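Local coordinates for beta-agarase (Persicobacter, PDB 6AII), which probably cleaves the beta-1,4 linkages of agarose as a family GH16 glycoside hydrolase, with neoagarobiose as product, at residues 3-8 / 30-35; 282-287 / 313-318. All coordinates share one frame; numbering follows the deposited sequence.

Contact 1 (3-8 / 30-35); sequences AQDWAG and DFNYDF. With CA (calcium ion), chain B.
Asp-5 and Asn-32 meet tip to tip beside a calcium ion, with their carboxylate and amide planes turned 51° apart. Asn-32 ND2 donates to Asp-5 OD1 at 2.9 Å. It comes in from above the carboxylate plane, 37° out of it. The same ND2 makes a weak second bond to Asp-5 OD2. Asp-5 OD2 also binds the calcium ion, at 2.3 Å. Asn-32 OD1 binds the metal at 2.5 Å, so both ends of the amide are engaged. The Asp-30 backbone O also binds the calcium ion, at 2.3 Å.

The Asp-30 side chain starts toward 3-8. Asp-30 CG, between the backbone N and the carbonyl carbon (chi1 58°), comes to 3.9 Å from Asp-5 N. Asp-30 OD2 takes the backbone N-H of Asp-5 on its anti lone pair, N to OD2 2.9 Å. Water 2 joins Asp-30 OD1 to Gln-4 OE1. Trp-6 crosses the Asp-30 side chain at about a right angle and brings CZ3 to 3.8 Å from Asp-30 CB. Gln-4 to Ala-7 form a type I beta turn, and Gln-4 CB lies over one face of the Trp-6 ring, offset toward its rim.

Gly-74 and Asp-316 complete the protein ligands of the calcium. Asp-5 OD1 and Asp-30 OD2 are only 3.6 Å apart. The calcium and N-H donors would probably offset this repulsion. The ion takes ligands from both segments and so joins 3-8 to 30-35.

Contact 2 (282-287 / 313-318); sequences LIINIE and MKVDWI. With CA (calcium ion), chain B.
Strand 282-287 and strand 313-315 run nearly antiparallel, at 163°, with their axes 8.7 Å apart at closest approach. They lie in the two facing sheets of a beta-sandwich, the jelly-roll fold of family GH16, and the contact is part of its apolar core. The chain turns a corner at Asp-316. Asp-316 and Trp-317 both face Arg-123 in a classic beta bulge.

Ile-284 is central. Its CD1 meets Ile-318 CD1 tip to tip at 3.5 Å. Its CG2 branch touches Met-313 CE at 3.6 Å and, more loosely, Val-315 CG2 at 4.1 Å. With CG anti to the backbone N (chi1 -178°) and the chain extended beyond it, Met-313 carries CE to Ile-284, crossing it at about a right angle. An alanine in place of Ile-284 would probably open a gap between the sheets and leave Met-313 CE and Ile-318 CD1 without these partners.

Ile-286 and Met-313 slide past each other in opposite directions, and Ile-286 CG2 packs on Met-313 CB at 3.6 Å. Leu-282 and Ile-318 meet tip to tip, CD2 to CG2. Ile-78 of strand 75-79 also packs on Ile-284 and Ile-286. The side chain of Asn-285 starts away from 313-318, and its OD1 accepts a bond from Trp-136 NE1. Past the core, Asp-316 grips the calcium ion twice, through its backbone O at 2.6 Å and its OD1 at 2.3 Å.

How the contacts relate
From the N terminus, contact 1 comes first. It closes a loop that holds strand 19-23, joining the segments before and after it. Contact 2 opens much later and closes the excursion through helices 290-294 and 301-306. The two loops follow in series and neither nest nor cross. The centres of contact 1 and contact 2 are about 15 Å apart. Both contacts share the calcium ion and water 3. The ion ties the N-terminal loops to the corner of strand 312-325, which contact 2 packs against the opposite sheet. Phe-31 CD2 lies 3.5 Å from Val-315 O, and Asp-5 CB lies 3.6 Å from Trp-317 CD1.

Contact 1 (3-8 / 30-35)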
ATOM      1  N   ALA A   3      10.096  25.242  -2.824  1.00 28.50           N
ATOM      2  CA  ALA A   3       9.338  24.420  -1.801  1.00 26.72           C
ATOM      3  C   ALA A   3       8.946  23.108  -2.483  1.00 26.08           C
ATOM      4  O   ALA A   3       8.594  23.118  -3.670  1.00 25.99           O
ATOM      5  CB  ALA A   3       8.113  25.211  -1.341  1.00 27.06           C
ATOM      6  N   GLN A   4       8.963  22.017  -1.718  1.00 25.61           N
ATOM      7  CA  GLN A   4       8.550  20.700  -2.308  1.00 23.47           C
ATOM      8  C   GLN A   4       7.035  20.665  -2.427  1.00 21.09           C
ATOM      9  O   GLN A   4       6.311  21.517  -1.901  1.00 21.20           O
ATOM     10  CB  GLN A   4       9.121  19.639  -1.374  1.00 26.17           C
ATOM     11  CG  GLN A   4      10.638  19.834  -1.330  1.00 35.74           C
ATOM     12  CD  GLN A   4      11.466  18.653  -0.921  1.00 40.95           C
ATOM     13  OE1 GLN A   4      11.866  17.821  -1.736  1.00 50.45           O
ATOM     14  NE2 GLN A   4      11.798  18.661   0.352  1.00 36.52           N
ATOM     15  N   ASP A   5       6.550  19.603  -3.121  1.00 19.77           N
ATOM     16  CA  ASP A   5       5.128  19.540  -3.410  1.00 18.73           C
ATOM     17  C   ASP A   5       4.294  19.501  -2.122  1.00 19.78           C
ATOM     18  O   ASP A   5       3.153  19.907  -2.133  1.00 21.68           O
ATOM     19  CB  ASP A   5       4.777  18.324  -4.255  1.00 20.81           C
ATOM     20  CG  ASP A   5       5.162  18.388  -5.719  1.00 23.94           C
ATOM     21  OD1 ASP A   5       5.550  19.469  -6.222  1.00 21.97           O
ATOM     22  OD2 ASP A   5       5.094  17.330  -6.337  1.00 23.47           O
ATOM     23  N   TRP A   6       4.796  18.892  -1.071  1.00 17.98           N
ATOM     24  CA  TRP A   6       4.055  18.736   0.179  1.00 18.69           C
ATOM     25  C   TRP A   6       4.216  19.968   1.075  1.00 22.75           C
ATOM     26  O   TRP A   6       3.755  19.960   2.204  1.00 21.26           O
ATOM     27  CB  TRP A   6       4.527  17.482   0.938  1.00 18.58           C
ATOM     28  CG  TRP A   6       6.007  17.451   1.122  1.00 18.40           C
ATOM     29  CD1 TRP A   6       6.740  18.181   1.995  1.00 20.17           C
ATOM     30  CD2 TRP A   6       6.932  16.615   0.427  1.00 18.49           C
ATOM     31  NE1 TRP A   6       8.055  17.846   1.935  1.00 21.16           N
ATOM     32  CE2 TRP A   6       8.214  16.918   0.934  1.00 21.50           C
ATOM     33  CE3 TRP A   6       6.806  15.670  -0.593  1.00 19.50           C
ATOM     34  CZ2 TRP A   6       9.340  16.267   0.474  1.00 19.34           C
ATOM     35  CZ3 TRP A   6       7.926  15.032  -1.048  1.00 19.57           C
ATOM     36  CH2 TRP A   6       9.186  15.335  -0.516  1.00 18.38           C
ATOM     37  N   ALA A   7       4.947  20.969   0.624  1.00 21.92           N
ATOM     38  CA  ALA A   7       5.214  22.096   1.558  1.00 25.94           C
ATOM     39  C   ALA A   7       3.895  22.772   1.893  1.00 27.06           C
ATOM     40  O   ALA A   7       3.034  22.859   1.069  1.00 27.47           O
ATOM     41  CB  ALA A   7       6.185  23.067   0.969  1.00 26.97           C
ATOM     42  N   GLY A   8       3.762  23.164   3.145  1.00 31.24           N
ATOM     43  CA  GLY A   8       2.541  23.763   3.585  1.00 32.55           C
ATOM     44  C   GLY A   8       1.472  22.743   3.939  1.00 34.49           C
ATOM     45  O   GLY A   8       0.403  23.128   4.387  1.00 35.93           O
ATOM     46  N   ASP A  30       9.266  14.082  -4.586  1.00 17.86           N
ATOM     47  CA  ASP A  30       8.035  14.585  -5.197  1.00 17.36           C
ATOM     48  C   ASP A  30       7.937  14.418  -6.717  1.00 16.61           C
ATOM     49  O   ASP A  30       7.018  14.935  -7.328  1.00 18.99           O
ATOM     50  CB  ASP A  30       7.754  16.012  -4.735  1.00 19.69           C
ATOM     51  CG  ASP A  30       8.831  17.038  -5.011  1.00 23.57           C
ATOM     52  OD1 ASP A  30       9.867  16.695  -5.598  1.00 22.28           O
ATOM     53  OD2 ASP A  30       8.550  18.199  -4.644  1.00 21.48           O
ATOM     54  N   PHE A  31       8.866  13.620  -7.288  1.00 17.36           N
ATOM     55  CA  PHE A  31       8.697  13.054  -8.636  1.00 18.19           C
ATOM     56  C   PHE A  31       8.467  14.102  -9.743  1.00 20.11           C
ATOM     57  O   PHE A  31       7.624  13.921 -10.626  1.00 22.39           O
ATOM     58  CB  PHE A  31       7.534  12.037  -8.608  1.00 18.52           C
ATOM     59  CG  PHE A  31       7.877  10.837  -7.784  1.00 19.40           C
ATOM     60  CD1 PHE A  31       8.967  10.070  -8.134  1.00 20.43           C
ATOM     61  CD2 PHE A  31       7.156  10.487  -6.649  1.00 19.08           C
ATOM     62  CE1 PHE A  31       9.319   8.952  -7.403  1.00 19.43           C
ATOM     63  CE2 PHE A  31       7.503   9.367  -5.921  1.00 18.63           C
ATOM     64  CZ  PHE A  31       8.583   8.604  -6.294  1.00 19.43           C
ATOM     65  N   ASN A  32       9.231  15.187  -9.678  1.00 21.47           N
ATOM     66  CA  ASN A  32       9.020  16.290 -10.625  1.00 23.86           C
ATOM     67  C   ASN A  32      10.149  16.295 -11.654  1.00 21.98           C
ATOM     68  O   ASN A  32      10.556  17.347 -12.166  1.00 22.85           O
ATOM     69  CB  ASN A  32       8.793  17.603  -9.879  1.00 25.52           C
ATOM     70  CG  ASN A  32       7.560  17.576  -8.978  1.00 24.68           C
ATOM     71  OD1 ASN A  32       6.512  16.946  -9.263  1.00 22.01           O
ATOM     72  ND2 ASN A  32       7.652  18.337  -7.907  1.00 22.86           N
ATOM     73  N   TYR A  33      10.668  15.117 -11.954  1.00 21.28           N
ATOM     74  CA  TYR A  33      11.681  14.906 -12.980  1.00 21.20           C
ATOM     75  C   TYR A  33      11.159  13.845 -13.958  1.00 22.18           C
ATOM     76  O   TYR A  33      10.157  13.162 -13.665  1.00 20.74           O
ATOM     77  CB  TYR A  33      13.005  14.454 -12.368  1.00 21.02           C
ATOM     78  CG  TYR A  33      12.849  13.277 -11.427  1.00 20.54           C
ATOM     79  CD1 TYR A  33      12.810  11.982 -11.885  1.00 21.18           C
ATOM     80  CD2 TYR A  33      12.604  13.474 -10.075  1.00 21.97           C
ATOM     81  CE1 TYR A  33      12.644  10.896 -11.030  1.00 21.22           C
ATOM     82  CE2 TYR A  33      12.437  12.402  -9.214  1.00 21.98           C
ATOM     83  CZ  TYR A  33      12.431  11.103  -9.688  1.00 20.80           C
ATOM     84  OH  TYR A  33      12.268  10.056  -8.839  1.00 21.37           O
ATOM     85  N   ASP A  34      11.837  13.742 -15.105  1.00 22.56           N
ATOM     86  CA  ASP A  34      11.483  12.769 -16.155  1.00 22.47           C
ATOM     87  C   ASP A  34      12.348  11.517 -15.940  1.00 24.34           C
ATOM     88  O   ASP A  34      13.601  11.546 -15.860  1.00 23.79           O
ATOM     89  CB  ASP A  34      11.640  13.329 -17.568  1.00 25.17           C
ATOM     90  CG  ASP A  34      10.555  14.310 -17.973  1.00 34.37           C
ATOM     91  OD1 ASP A  34       9.461  14.244 -17.406  1.00 35.17           O
ATOM     92  OD2 ASP A  34      10.788  15.083 -18.912  1.00 44.65           O
ATOM     93  N   PHE A  35      11.675  10.359 -15.879  1.00 21.43           N
ATOM     94  CA  PHE A  35      12.320   9.054 -15.949  1.00 19.54           C
ATOM     95  C   PHE A  35      11.537   8.226 -16.952  1.00 20.94           C
ATOM     96  O   PHE A  35      10.481   7.660 -16.624  1.00 22.44           O
ATOM     97  CB  PHE A  35      12.419   8.317 -14.608  1.00 20.24           C
ATOM     98  CG  PHE A  35      13.149   7.009 -14.734  1.00 23.84           C
ATOM     99  CD1 PHE A  35      14.536   6.946 -14.727  1.00 25.18           C
ATOM    100  CD2 PHE A  35      12.449   5.821 -14.871  1.00 21.23           C
ATOM    101  CE1 PHE A  35      15.179   5.733 -14.916  1.00 24.90           C
ATOM    102  CE2 PHE A  35      13.107   4.613 -15.098  1.00 22.09           C
ATOM    103  CZ  PHE A  35      14.472   4.563 -15.083  1.00 23.29           C
TER
HETATM  104 CA    CA B 501       4.852  15.648  -7.863  1.00 20.34          CA
HETATM  105  O   HOH W   1      12.309  15.345  -3.757  1.00 35.00           O
HETATM  106  O   HOH W   2      11.981  17.988  -4.670  1.00 36.49           O
HETATM  107  O   HOH W   3       3.620  17.494  -9.045  1.00 24.33           O

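Contact 2 (282-287 / 313-318)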
ATOM      1  N   LEU A 282       9.851   0.355   1.619  1.00 19.20           N
ATOM      2  CA  LEU A 282       8.537   0.763   1.120  1.00 19.30           C
ATOM      3  C   LEU A 282       8.357   0.129  -0.262  1.00 19.48           C
ATOM      4  O   LEU A 282       9.234   0.181  -1.137  1.00 20.94           O
ATOM      5  CB  LEU A 282       8.494   2.294   1.080  1.00 19.92           C
ATOM      6  CG  LEU A 282       7.221   2.906   0.490  1.00 20.30           C
ATOM      7  CD1 LEU A 282       6.037   2.633   1.380  1.00 19.88           C
ATOM      8  CD2 LEU A 282       7.433   4.404   0.313  1.00 22.41           C
ATOM      9  N   ILE A 283       7.147  -0.418  -0.498  1.00 19.80           N
ATOM     10  CA  ILE A 283       6.780  -1.001  -1.733  1.00 19.88           C
ATOM     11  C   ILE A 283       5.511  -0.281  -2.223  1.00 19.44           C
ATOM     12  O   ILE A 283       4.559  -0.118  -1.439  1.00 18.59           O
ATOM     13  CB  ILE A 283       6.552  -2.533  -1.556  1.00 21.71           C
ATOM     14  CG1 ILE A 283       7.806  -3.184  -0.942  1.00 25.00           C
ATOM     15  CG2 ILE A 283       6.136  -3.184  -2.870  1.00 21.22           C
ATOM     16  CD1 ILE A 283       7.807  -4.685  -0.870  1.00 30.20           C
ATOM     17  N   ILE A 284       5.515   0.119  -3.479  1.00 18.39           N
ATOM     18  CA  ILE A 284       4.295   0.653  -4.130  1.00 18.14           C
ATOM     19  C   ILE A 284       4.100  -0.144  -5.421  1.00 18.22           C
ATOM     20  O   ILE A 284       4.999  -0.256  -6.235  1.00 19.23           O
ATOM     21  CB  ILE A 284       4.391   2.141  -4.438  1.00 21.12           C
ATOM     22  CG1 ILE A 284       4.795   2.904  -3.177  1.00 26.87           C
ATOM     23  CG2 ILE A 284       3.050   2.589  -5.012  1.00 20.92           C
ATOM     24  CD1 ILE A 284       4.679   4.403  -3.333  1.00 30.01           C
ATOM     25  N   ASN A 285       2.936  -0.755  -5.553  1.00 18.42           N
ATOM     26  CA  ASN A 285       2.760  -1.601  -6.711  1.00 20.60           C
ATOM     27  C   ASN A 285       1.282  -1.744  -7.065  1.00 19.13           C
ATOM     28  O   ASN A 285       0.367  -1.415  -6.276  1.00 18.90           O
ATOM     29  CB  ASN A 285       3.340  -3.014  -6.514  1.00 21.16           C
ATOM     30  CG  ASN A 285       2.438  -3.916  -5.687  1.00 25.44           C
ATOM     31  OD1 ASN A 285       2.376  -3.800  -4.480  1.00 28.76           O
ATOM     32  ND2 ASN A 285       1.714  -4.833  -6.301  1.00 30.17           N
ATOM     33  N   ILE A 286       1.073  -2.302  -8.261  1.00 17.81           N
ATOM     34  CA  ILE A 286      -0.243  -2.720  -8.683  1.00 16.45           C
ATOM     35  C   ILE A 286      -0.182  -4.224  -8.990  1.00 18.45           C
ATOM     36  O   ILE A 286       0.896  -4.756  -9.256  1.00 18.29           O
ATOM     37  CB  ILE A 286      -0.776  -1.942  -9.893  1.00 16.44           C
ATOM     38  CG1 ILE A 286       0.042  -2.192 -11.164  1.00 17.73           C
ATOM     39  CG2 ILE A 286      -0.880  -0.439  -9.519  1.00 15.77           C
ATOM     40  CD1 ILE A 286      -0.404  -1.422 -12.416  1.00 18.18           C
ATOM     41  N   GLU A 287      -1.287  -4.904  -8.789  1.00 17.42           N
ATOM     42  CA  GLU A 287      -1.311  -6.325  -9.068  1.00 18.70           C
ATOM     43  C   GLU A 287      -2.731  -6.787  -9.335  1.00 19.71           C
ATOM     44  O   GLU A 287      -3.707  -6.181  -8.917  1.00 18.66           O
ATOM     45  CB  GLU A 287      -0.696  -7.091  -7.908  1.00 23.64           C
ATOM     46  CG  GLU A 287      -1.257  -6.880  -6.594  1.00 23.89           C
ATOM     47  CD  GLU A 287      -0.434  -7.501  -5.416  1.00 23.14           C
ATOM     48  OE1 GLU A 287       0.810  -7.498  -5.358  1.00 25.47           O
ATOM     49  OE2 GLU A 287      -1.109  -8.125  -4.605  1.00 28.55           O
ATOM     50  N   MET A 313      -1.605   3.774 -11.823  1.00 16.43           N
ATOM     51  CA  MET A 313      -1.550   4.257 -10.438  1.00 17.38           C
ATOM     52  C   MET A 313      -0.475   5.351 -10.402  1.00 17.76           C
ATOM     53  O   MET A 313       0.666   5.093 -10.780  1.00 19.42           O
ATOM     54  CB  MET A 313      -1.186   3.169  -9.455  1.00 19.84           C
ATOM     55  CG  MET A 313      -1.158   3.638  -8.000  1.00 20.16           C
ATOM     56  SD  MET A 313      -0.562   2.276  -6.919  1.00 20.73           S
ATOM     57  CE  MET A 313      -0.539   3.120  -5.351  1.00 23.45           C
ATOM     58  N   LYS A 314      -0.822   6.558  -9.964  1.00 17.55           N
ATOM     59  CA  LYS A 314       0.101   7.699 -10.038  1.00 17.83           C
ATOM     60  C   LYS A 314       0.531   8.072  -8.610  1.00 19.77           C
ATOM     61  O   LYS A 314      -0.311   8.018  -7.674  1.00 20.10           O
ATOM     62  CB  LYS A 314      -0.553   8.907 -10.705  1.00 17.89           C
ATOM     63  CG  LYS A 314      -0.949   8.634 -12.122  1.00 21.26           C
ATOM     64  CD  LYS A 314      -1.666   9.793 -12.807  1.00 25.65           C
ATOM     65  CE  LYS A 314      -2.057   9.406 -14.211  1.00 32.95           C
ATOM     66  NZ  LYS A 314      -2.897  10.462 -14.813  1.00 39.73           N
ATOM     67  N   VAL A 315       1.789   8.434  -8.448  1.00 17.35           N
ATOM     68  CA  VAL A 315       2.277   8.813  -7.136  1.00 17.39           C
ATOM     69  C   VAL A 315       2.844  10.240  -7.278  1.00 16.77           C
ATOM     70  O   VAL A 315       3.906  10.425  -7.875  1.00 18.07           O
ATOM     71  CB  VAL A 315       3.336   7.849  -6.576  1.00 18.16           C
ATOM     72  CG1 VAL A 315       3.738   8.241  -5.153  1.00 19.25           C
ATOM     73  CG2 VAL A 315       2.858   6.386  -6.621  1.00 21.49           C
ATOM     74  N   ASP A 316       2.118  11.205  -6.704  1.00 15.77           N
ATOM     75  CA  ASP A 316       2.586  12.616  -6.775  1.00 16.17           C
ATOM     76  C   ASP A 316       3.804  12.805  -5.898  1.00 18.47           C
ATOM     77  O   ASP A 316       4.717  13.568  -6.228  1.00 19.45           O
ATOM     78  CB  ASP A 316       1.437  13.520  -6.343  1.00 19.56           C
ATOM     79  CG  ASP A 316       1.726  15.005  -6.476  1.00 20.99           C
ATOM     80  OD1 ASP A 316       2.613  15.377  -7.296  1.00 19.91           O
ATOM     81  OD2 ASP A 316       1.033  15.782  -5.765  1.00 20.58           O
ATOM     82  N   TRP A 317       3.799  12.197  -4.723  1.00 16.90           N
ATOM     83  CA  TRP A 317       4.935  12.316  -3.827  1.00 18.23           C
ATOM     84  C   TRP A 317       4.884  11.217  -2.762  1.00 16.46           C
ATOM     85  O   TRP A 317       3.813  10.648  -2.454  1.00 18.52           O
ATOM     86  CB  TRP A 317       5.031  13.716  -3.159  1.00 16.42           C
ATOM     87  CG  TRP A 317       3.832  14.329  -2.505  1.00 16.34           C
ATOM     88  CD1 TRP A 317       3.127  15.349  -3.043  1.00 17.74           C
ATOM     89  CD2 TRP A 317       3.245  14.072  -1.226  1.00 16.95           C
ATOM     90  NE1 TRP A 317       2.188  15.820  -2.174  1.00 18.35           N
ATOM     91  CE2 TRP A 317       2.234  15.056  -1.044  1.00 17.73           C
ATOM     92  CE3 TRP A 317       3.498  13.140  -0.198  1.00 19.28           C
ATOM     93  CZ2 TRP A 317       1.461  15.104   0.094  1.00 18.43           C
ATOM     94  CZ3 TRP A 317       2.691  13.163   0.925  1.00 18.42           C
ATOM     95  CH2 TRP A 317       1.700  14.149   1.073  1.00 18.53           C
ATOM     96  N   ILE A 318       6.038  10.935  -2.185  1.00 17.11           N
ATOM     97  CA  ILE A 318       6.223  10.128  -1.021  1.00 17.13           C
ATOM     98  C   ILE A 318       7.016  10.997  -0.050  1.00 18.32           C
ATOM     99  O   ILE A 318       8.050  11.553  -0.472  1.00 18.76           O
ATOM    100  CB  ILE A 318       6.998   8.826  -1.307  1.00 19.46           C
ATOM    101  CG1 ILE A 318       6.277   7.961  -2.331  1.00 19.35           C
ATOM    102  CG2 ILE A 318       7.329   8.096  -0.035  1.00 20.41           C
ATOM    103  CD1 ILE A 318       7.158   6.898  -2.938  1.00 19.64           C
TER
HETATM  104 CA    CA B 501       4.852  15.648  -7.863  1.00 20.34          CA
HETATM  105  O   HOH W   3       3.620  17.494  -9.045  1.00 24.33           O